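Local atomic coordinates of CTP:phosphocholine Cytidylyltransferase (Streptococcus pneumoniae, PDB entry 1JYK), a protein that catalyses the transfer of a cytidylyl group from CTP to phosphocholine, giving CDP-choline and pyrophosphate. Residues Leu130-Tyr144 with Ser180-Lys192. Residues are numbered along the deposited sequence; the frame is centred on the assembly and turned at random.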
ATOM      1  N   LEU A 130      -3.706   6.096  -9.238  1.00 17.82           N
ATOM      2  CA  LEU A 130      -4.791   6.787  -8.549  1.00 17.85           C
ATOM      3  C   LEU A 130      -5.447   7.850  -9.425  1.00 18.91           C
ATOM      4  O   LEU A 130      -4.821   8.856  -9.761  1.00 19.58           O
ATOM      5  CB  LEU A 130      -4.261   7.427  -7.257  1.00 17.70           C
ATOM      6  CG  LEU A 130      -3.382   6.512  -6.393  1.00 17.38           C
ATOM      7  CD1 LEU A 130      -2.770   7.294  -5.259  1.00 17.70           C
ATOM      8  CD2 LEU A 130      -4.213   5.366  -5.858  1.00 17.78           C
ATOM      9  N   PHE A 131      -6.704   7.623  -9.797  1.00 19.37           N
ATOM     10  CA  PHE A 131      -7.431   8.582 -10.623  1.00 20.20           C
ATOM     11  C   PHE A 131      -7.909   9.781  -9.810  1.00 21.45           C
ATOM     12  O   PHE A 131      -8.168  10.847 -10.359  1.00 23.83           O
ATOM     13  CB  PHE A 131      -8.633   7.909 -11.289  1.00 18.93           C
ATOM     14  CG  PHE A 131      -8.300   7.223 -12.580  1.00 18.57           C
ATOM     15  CD1 PHE A 131      -8.264   7.938 -13.775  1.00 18.90           C
ATOM     16  CD2 PHE A 131      -8.001   5.864 -12.601  1.00 18.78           C
ATOM     17  CE1 PHE A 131      -7.933   7.306 -14.975  1.00 19.09           C
ATOM     18  CE2 PHE A 131      -7.670   5.227 -13.790  1.00 18.89           C
ATOM     19  CZ  PHE A 131      -7.636   5.949 -14.981  1.00 18.83           C
ATOM     20  N   LYS A 132      -8.025   9.608  -8.497  1.00 21.80           N
ATOM     21  CA  LYS A 132      -8.480  10.684  -7.632  1.00 22.14           C
ATOM     22  C   LYS A 132      -7.584  10.818  -6.410  1.00 21.12           C
ATOM     23  O   LYS A 132      -7.052   9.814  -5.926  1.00 20.32           O
ATOM     24  CB  LYS A 132      -9.920  10.413  -7.185  1.00 26.24           C
ATOM     25  CG  LYS A 132     -10.942  10.471  -8.314  1.00 31.61           C
ATOM     26  CD  LYS A 132     -12.066  11.450  -8.004  1.00 36.43           C
ATOM     27  CE  LYS A 132     -13.185  10.776  -7.224  1.00 39.80           C
ATOM     28  NZ  LYS A 132     -14.224  11.748  -6.765  1.00 42.51           N
ATOM     29  N   ASN A 133      -7.415  12.055  -5.928  1.00 18.90           N
ATOM     30  CA  ASN A 133      -6.602  12.325  -4.739  1.00 18.23           C
ATOM     31  C   ASN A 133      -7.421  12.293  -3.446  1.00 17.16           C
ATOM     32  O   ASN A 133      -8.045  13.239  -2.989  1.00 17.73           O
ATOM     33  CB  ASN A 133      -5.853  13.644  -4.827  1.00 16.25           C
ATOM     34  CG  ASN A 133      -4.771  13.749  -3.763  1.00 17.33           C
ATOM     35  OD1 ASN A 133      -4.646  12.873  -2.898  1.00 15.69           O
ATOM     36  ND2 ASN A 133      -3.984  14.817  -3.819  1.00 16.26           N
HETATM   37  N   MSE A 134      -7.312  11.116  -2.904  1.00 18.17           N
HETATM   38  CA  MSE A 134      -7.850  10.465  -1.732  1.00 19.18           C
HETATM   39  C   MSE A 134      -7.215  10.936  -0.425  1.00 18.58           C
HETATM   40  O   MSE A 134      -7.828  10.882   0.646  1.00 17.57           O
HETATM   41  CB  MSE A 134      -7.302   9.185  -2.091  1.00 26.55           C
HETATM   42  CG  MSE A 134      -7.190   8.020  -1.393  1.00 26.01           C
HETATM   43 SE   MSE A 134      -6.300   7.541  -2.866  1.00 32.25          SE
HETATM   44  CE  MSE A 134      -7.902   6.834  -3.938  1.00 28.10           C
ATOM     45  N   PHE A 135      -5.942  11.301  -0.528  1.00 16.69           N
ATOM     46  CA  PHE A 135      -5.150  11.691   0.621  1.00 15.51           C
ATOM     47  C   PHE A 135      -5.557  12.969   1.316  1.00 16.07           C
ATOM     48  O   PHE A 135      -5.879  13.967   0.673  1.00 16.11           O
ATOM     49  CB  PHE A 135      -3.677  11.769   0.215  1.00 14.14           C
ATOM     50  CG  PHE A 135      -3.171  10.513  -0.429  1.00 14.56           C
ATOM     51  CD1 PHE A 135      -3.162   9.306   0.278  1.00 15.26           C
ATOM     52  CD2 PHE A 135      -2.726  10.520  -1.749  1.00 14.15           C
ATOM     53  CE1 PHE A 135      -2.719   8.123  -0.325  1.00 15.41           C
ATOM     54  CE2 PHE A 135      -2.281   9.343  -2.366  1.00 15.32           C
ATOM     55  CZ  PHE A 135      -2.277   8.142  -1.650  1.00 15.61           C
ATOM     56  N   ARG A 136      -5.552  12.923   2.641  1.00 17.42           N
ATOM     57  CA  ARG A 136      -5.863  14.095   3.451  1.00 19.82           C
ATOM     58  C   ARG A 136      -5.014  14.066   4.710  1.00 19.47           C
ATOM     59  O   ARG A 136      -4.630  12.993   5.189  1.00 17.49           O
ATOM     60  CB  ARG A 136      -7.346  14.165   3.835  1.00 22.18           C
ATOM     61  CG  ARG A 136      -8.168  12.929   3.572  1.00 28.38           C
ATOM     62  CD  ARG A 136      -9.656  13.270   3.554  1.00 30.13           C
ATOM     63  NE  ARG A 136      -9.951  14.495   4.297  1.00 35.85           N
ATOM     64  CZ  ARG A 136     -10.610  15.544   3.798  1.00 37.11           C
ATOM     65  NH1 ARG A 136     -11.048  15.526   2.544  1.00 37.35           N
ATOM     66  NH2 ARG A 136     -10.825  16.619   4.552  1.00 37.44           N
ATOM     67  N   ASN A 137      -4.719  15.249   5.246  1.00 19.73           N
ATOM     68  CA  ASN A 137      -3.907  15.332   6.454  1.00 21.73           C
ATOM     69  C   ASN A 137      -4.730  15.551   7.728  1.00 21.01           C
ATOM     70  O   ASN A 137      -4.180  15.904   8.770  1.00 21.58           O
ATOM     71  CB  ASN A 137      -2.833  16.428   6.301  1.00 21.57           C
ATOM     72  CG  ASN A 137      -3.416  17.840   6.247  1.00 22.20           C
ATOM     73  OD1 ASN A 137      -4.628  18.036   6.173  1.00 23.01           O
ATOM     74  ND2 ASN A 137      -2.534  18.834   6.287  1.00 23.21           N
ATOM     75  N   ASP A 138      -6.035  15.306   7.654  1.00 20.72           N
ATOM     76  CA  ASP A 138      -6.899  15.498   8.812  1.00 21.88           C
ATOM     77  C   ASP A 138      -7.646  14.236   9.268  1.00 22.22           C
ATOM     78  O   ASP A 138      -8.610  14.319  10.029  1.00 21.55           O
ATOM     79  CB  ASP A 138      -7.897  16.612   8.517  1.00 21.53           C
ATOM     80  CG  ASP A 138      -8.775  16.293   7.333  1.00 23.71           C
ATOM     81  OD1 ASP A 138      -8.551  15.242   6.689  1.00 23.78           O
ATOM     82  OD2 ASP A 138      -9.691  17.090   7.050  1.00 24.85           O
ATOM     83  N   LEU A 139      -7.201  13.070   8.807  1.00 23.94           N
ATOM     84  CA  LEU A 139      -7.827  11.807   9.193  1.00 25.03           C
ATOM     85  C   LEU A 139      -7.555  11.562  10.670  1.00 26.23           C
ATOM     86  O   LEU A 139      -6.430  11.760  11.132  1.00 27.36           O
ATOM     87  CB  LEU A 139      -7.246  10.656   8.379  1.00 26.00           C
ATOM     88  CG  LEU A 139      -8.195   9.956   7.414  1.00 28.46           C
ATOM     89  CD1 LEU A 139      -8.826  10.972   6.475  1.00 29.43           C
ATOM     90  CD2 LEU A 139      -7.420   8.910   6.631  1.00 29.06           C
ATOM     91  N   THR A 140      -8.572  11.125  11.408  1.00 25.87           N
ATOM     92  CA  THR A 140      -8.414  10.885  12.840  1.00 25.61           C
ATOM     93  C   THR A 140      -8.582   9.434  13.264  1.00 23.87           C
ATOM     94  O   THR A 140      -8.576   9.131  14.459  1.00 25.59           O
ATOM     95  CB  THR A 140      -9.401  11.738  13.660  1.00 26.26           C
ATOM     96  OG1 THR A 140     -10.740  11.446  13.249  1.00 29.35           O
ATOM     97  CG2 THR A 140      -9.120  13.218  13.454  1.00 27.79           C
ATOM     98  N   ARG A 141      -8.734   8.535  12.302  1.00 21.14           N
ATOM     99  CA  ARG A 141      -8.896   7.129  12.632  1.00 18.63           C
ATOM    100  C   ARG A 141      -8.348   6.260  11.518  1.00 17.16           C
ATOM    101  O   ARG A 141      -8.291   6.686  10.363  1.00 16.09           O
ATOM    102  CB  ARG A 141     -10.372   6.802  12.872  1.00 19.14           C
ATOM    103  CG  ARG A 141     -11.207   6.776  11.616  1.00 19.47           C
ATOM    104  CD  ARG A 141     -12.669   7.034  11.934  1.00 22.34           C
ATOM    105  NE  ARG A 141     -13.536   6.690  10.809  1.00 24.25           N
ATOM    106  CZ  ARG A 141     -14.850   6.513  10.909  1.00 25.41           C
ATOM    107  NH1 ARG A 141     -15.450   6.645  12.082  1.00 25.52           N
ATOM    108  NH2 ARG A 141     -15.562   6.195   9.838  1.00 27.10           N
ATOM    109  N   SER A 142      -7.934   5.045  11.875  1.00 17.25           N
ATOM    110  CA  SER A 142      -7.385   4.100  10.907  1.00 16.57           C
ATOM    111  C   SER A 142      -8.442   3.851   9.838  1.00 17.00           C
ATOM    112  O   SER A 142      -9.610   3.583  10.154  1.00 16.04           O
ATOM    113  CB  SER A 142      -6.993   2.799  11.607  1.00 16.91           C
ATOM    114  OG  SER A 142      -6.029   3.064  12.608  1.00 17.64           O
ATOM    115  N   THR A 143      -8.024   3.929   8.578  1.00 15.08           N
ATOM    116  CA  THR A 143      -8.949   3.785   7.464  1.00 15.47           C
ATOM    117  C   THR A 143      -8.425   2.970   6.292  1.00 15.76           C
ATOM    118  O   THR A 143      -7.241   3.037   5.945  1.00 15.28           O
ATOM    119  CB  THR A 143      -9.328   5.181   6.900  1.00 15.29           C
ATOM    120  OG1 THR A 143      -9.864   5.993   7.947  1.00 17.70           O
ATOM    121  CG2 THR A 143     -10.339   5.063   5.777  1.00 15.55           C
ATOM    122  N   TYR A 144      -9.324   2.203   5.687  1.00 14.41           N
ATOM    123  CA  TYR A 144      -9.008   1.435   4.499  1.00 14.02           C
ATOM    124  C   TYR A 144      -9.790   2.149   3.405  1.00 15.08           C
ATOM    125  O   TYR A 144     -11.011   2.279   3.518  1.00 15.71           O
ATOM    126  CB  TYR A 144      -9.542   0.006   4.597  1.00 14.68           C
ATOM    127  CG  TYR A 144      -8.588  -0.986   5.203  1.00 13.89           C
ATOM    128  CD1 TYR A 144      -7.379  -1.287   4.591  1.00 13.40           C
ATOM    129  CD2 TYR A 144      -8.898  -1.627   6.398  1.00 15.55           C
ATOM    130  CE1 TYR A 144      -6.499  -2.205   5.154  1.00 14.45           C
ATOM    131  CE2 TYR A 144      -8.028  -2.546   6.970  1.00 15.20           C
ATOM    132  CZ  TYR A 144      -6.832  -2.830   6.344  1.00 14.53           C
ATOM    133  OH  TYR A 144      -5.978  -3.743   6.905  1.00 15.89           O
ATOM    134  N   SER A 180      -7.556  -2.272  -1.037  1.00 15.42           N
ATOM    135  CA  SER A 180      -7.139  -1.729  -2.324  1.00 15.02           C
ATOM    136  C   SER A 180      -5.750  -1.126  -2.499  1.00 15.93           C
ATOM    137  O   SER A 180      -5.422  -0.665  -3.591  1.00 15.99           O
ATOM    138  CB  SER A 180      -8.184  -0.706  -2.776  1.00 16.24           C
ATOM    139  OG  SER A 180      -9.492  -1.199  -2.535  1.00 16.35           O
ATOM    140  N   GLY A 181      -4.941  -1.108  -1.451  1.00 15.21           N
ATOM    141  CA  GLY A 181      -3.611  -0.550  -1.609  1.00 16.04           C
ATOM    142  C   GLY A 181      -3.405   0.837  -1.039  1.00 16.22           C
ATOM    143  O   GLY A 181      -2.345   1.435  -1.232  1.00 16.81           O
ATOM    144  N   VAL A 182      -4.423   1.372  -0.369  1.00 15.05           N
ATOM    145  CA  VAL A 182      -4.315   2.677   0.272  1.00 13.55           C
ATOM    146  C   VAL A 182      -5.023   2.561   1.615  1.00 13.78           C
ATOM    147  O   VAL A 182      -6.201   2.197   1.681  1.00 13.31           O
ATOM    148  CB  VAL A 182      -4.976   3.823  -0.556  1.00 14.02           C
ATOM    149  CG1 VAL A 182      -4.792   5.155   0.169  1.00 13.58           C
ATOM    150  CG2 VAL A 182      -4.363   3.897  -1.952  1.00 14.27           C
ATOM    151  N   SER A 183      -4.290   2.841   2.685  1.00 12.61           N
ATOM    152  CA  SER A 183      -4.842   2.774   4.031  1.00 13.44           C
ATOM    153  C   SER A 183      -4.104   3.767   4.922  1.00 13.86           C
ATOM    154  O   SER A 183      -2.986   4.176   4.608  1.00 15.04           O
ATOM    155  CB  SER A 183      -4.706   1.349   4.597  1.00 14.19           C
ATOM    156  OG  SER A 183      -3.350   0.928   4.692  1.00 13.16           O
ATOM    157  N   PHE A 184      -4.737   4.167   6.019  1.00 13.85           N
ATOM    158  CA  PHE A 184      -4.140   5.102   6.966  1.00 14.24           C
ATOM    159  C   PHE A 184      -4.257   4.512   8.365  1.00 14.81           C
ATOM    160  O   PHE A 184      -5.260   3.879   8.690  1.00 14.50           O
ATOM    161  CB  PHE A 184      -4.856   6.452   6.918  1.00 15.47           C
ATOM    162  CG  PHE A 184      -4.397   7.415   7.976  1.00 15.90           C
ATOM    163  CD1 PHE A 184      -3.250   8.191   7.782  1.00 16.82           C
ATOM    164  CD2 PHE A 184      -5.094   7.536   9.176  1.00 14.88           C
ATOM    165  CE1 PHE A 184      -2.804   9.071   8.769  1.00 14.75           C
ATOM    166  CE2 PHE A 184      -4.657   8.411  10.168  1.00 15.36           C
ATOM    167  CZ  PHE A 184      -3.509   9.179   9.965  1.00 16.18           C
ATOM    168  N   TRP A 185      -3.240   4.726   9.190  1.00 14.94           N
ATOM    169  CA  TRP A 185      -3.241   4.174  10.539  1.00 15.71           C
ATOM    170  C   TRP A 185      -2.966   5.217  11.602  1.00 16.32           C
ATOM    171  O   TRP A 185      -1.968   5.939  11.515  1.00 16.19           O
ATOM    172  CB  TRP A 185      -2.214   3.043  10.610  1.00 13.69           C
ATOM    173  CG  TRP A 185      -2.497   2.063   9.546  1.00 14.46           C
ATOM    174  CD1 TRP A 185      -1.980   2.051   8.280  1.00 14.42           C
ATOM    175  CD2 TRP A 185      -3.520   1.062   9.577  1.00 15.08           C
ATOM    176  NE1 TRP A 185      -2.635   1.114   7.513  1.00 15.33           N
ATOM    177  CE2 TRP A 185      -3.583   0.491   8.282  1.00 14.54           C
ATOM    178  CE3 TRP A 185      -4.402   0.598  10.566  1.00 14.94           C
ATOM    179  CZ2 TRP A 185      -4.494  -0.523   7.956  1.00 15.68           C
ATOM    180  CZ3 TRP A 185      -5.300  -0.407  10.244  1.00 13.86           C
ATOM    181  CH2 TRP A 185      -5.339  -0.958   8.945  1.00 14.53           C
ATOM    182  N   ASP A 186      -3.851   5.308  12.593  1.00 16.54           N
ATOM    183  CA  ASP A 186      -3.657   6.266  13.674  1.00 18.46           C
ATOM    184  C   ASP A 186      -2.648   5.709  14.682  1.00 18.62           C
ATOM    185  O   ASP A 186      -2.265   4.535  14.607  1.00 17.86           O
ATOM    186  CB  ASP A 186      -4.988   6.618  14.361  1.00 19.83           C
ATOM    187  CG  ASP A 186      -5.681   5.415  14.955  1.00 19.80           C
ATOM    188  OD1 ASP A 186      -4.995   4.508  15.455  1.00 19.78           O
ATOM    189  OD2 ASP A 186      -6.926   5.377  14.918  1.00 22.58           O
ATOM    190  N   ALA A 187      -2.206   6.557  15.610  1.00 19.24           N
ATOM    191  CA  ALA A 187      -1.205   6.172  16.604  1.00 20.26           C
ATOM    192  C   ALA A 187      -1.612   4.997  17.500  1.00 21.58           C
ATOM    193  O   ALA A 187      -0.860   4.035  17.650  1.00 21.78           O
ATOM    194  CB  ALA A 187      -0.830   7.383  17.444  1.00 18.93           C
ATOM    195  N   PRO A 188      -2.794   5.067  18.129  1.00 22.12           N
ATOM    196  CA  PRO A 188      -3.195   3.947  18.984  1.00 22.10           C
ATOM    197  C   PRO A 188      -3.228   2.611  18.236  1.00 21.75           C
ATOM    198  O   PRO A 188      -2.809   1.581  18.773  1.00 22.48           O
ATOM    199  CB  PRO A 188      -4.579   4.352  19.485  1.00 22.70           C
ATOM    200  CG  PRO A 188      -4.616   5.833  19.347  1.00 22.99           C
ATOM    201  CD  PRO A 188      -3.790   6.150  18.143  1.00 22.42           C
ATOM    202  N   THR A 189      -3.729   2.629  17.001  1.00 20.15           N
ATOM    203  CA  THR A 189      -3.817   1.408  16.201  1.00 18.89           C
ATOM    204  C   THR A 189      -2.431   0.910  15.792  1.00 18.19           C
ATOM    205  O   THR A 189      -2.142  -0.288  15.883  1.00 17.50           O
ATOM    206  CB  THR A 189      -4.663   1.620  14.923  1.00 18.09           C
ATOM    207  OG1 THR A 189      -5.913   2.226  15.267  1.00 18.64           O
ATOM    208  CG2 THR A 189      -4.933   0.289  14.239  1.00 16.89           C
ATOM    209  N   ALA A 190      -1.580   1.835  15.348  1.00 17.84           N
ATOM    210  CA  ALA A 190      -0.222   1.501  14.919  1.00 18.15           C
ATOM    211  C   ALA A 190       0.573   0.871  16.063  1.00 18.41           C
ATOM    212  O   ALA A 190       1.385  -0.037  15.851  1.00 18.17           O
ATOM    213  CB  ALA A 190       0.487   2.759  14.425  1.00 16.78           C
ATOM    214  N   GLU A 191       0.337   1.364  17.276  1.00 19.79           N
ATOM    215  CA  GLU A 191       1.031   0.854  18.449  1.00 21.53           C
ATOM    216  C   GLU A 191       0.697  -0.623  18.629  1.00 21.70           C
ATOM    217  O   GLU A 191       1.580  -1.446  18.865  1.00 22.26           O
ATOM    218  CB  GLU A 191       0.611   1.647  19.680  1.00 24.62           C
ATOM    219  CG  GLU A 191       1.446   1.359  20.899  1.00 32.25           C
ATOM    220  CD  GLU A 191       0.880   2.004  22.146  1.00 37.81           C
ATOM    221  OE1 GLU A 191      -0.350   1.926  22.349  1.00 41.39           O
ATOM    222  OE2 GLU A 191       1.664   2.590  22.922  1.00 40.64           O
ATOM    223  N   LYS A 192      -0.582  -0.962  18.503  1.00 21.32           N
ATOM    224  CA  LYS A 192      -1.007  -2.349  18.643  1.00 21.36           C
ATOM    225  C   LYS A 192      -0.403  -3.192  17.529  1.00 18.96           C
ATOM    226  O   LYS A 192       0.091  -4.290  17.769  1.00 19.03           O
ATOM    227  CB  LYS A 192      -2.535  -2.452  18.592  1.00 23.45           C
ATOM    228  CG  LYS A 192      -3.224  -1.863  19.811  1.00 27.07           C
ATOM    229  CD  LYS A 192      -4.687  -2.264  19.864  1.00 30.43           C
ATOM    230  CE  LYS A 192      -5.106  -2.606  21.280  1.00 31.32           C
ATOM    231  NZ  LYS A 192      -6.584  -2.691  21.406  1.00 32.39           N
TER
HETATM  232  O   HOH W   1      -7.917   7.627  17.139  1.00 51.84           O
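Thr143 and Phe184 form an antiparallel hydrogen-bonded pair. Phe184 N donates to Thr143 O (2.7 Å), and Thr143 N donates back to Phe184 O. Tyr144 and Ser183 follow as a non-hydrogen-bonded pair.

Asp186 N donates to Ser142 OG (3.1 Å) in a nearly straight bond of 166°. Ser142 OG in turn donates to Thr189 OG1 (2.8 Å). Asp186 is the N-cap of helix 187-201. Asp186 OD1 accepts from Thr189 N (2.7 Å), the capping bond. Asp186 OD2 accepts from Ser142 N (3.2 Å), which comes from above the carboxylate plane. The Asp186 side chain thus joins the helix start to Ser142.

Aromatic and apolar contacts lie on both sheet faces. On the Tyr144 side, the Trp185 edge meets the Tyr144 ring face in a T-shaped pair, planes at 86°. Trp185 NE1 also bonds Ser183 OG, which helps fix the indole. On the other side, Leu139 CB makes a CH-pi contact over one Phe184 face, 4.1 Å from the ring centroid. With chi1 at 173°, the Phe184 ring extends away from its backbone N and lies against Leu139. Val182 CG1 packs against Phe135 CE1 (3.7 Å) and Met134.

Strand 182-185 lies between strands 121-125 and 142-149 in the mixed central sheet of a nucleotidyltransferase fold.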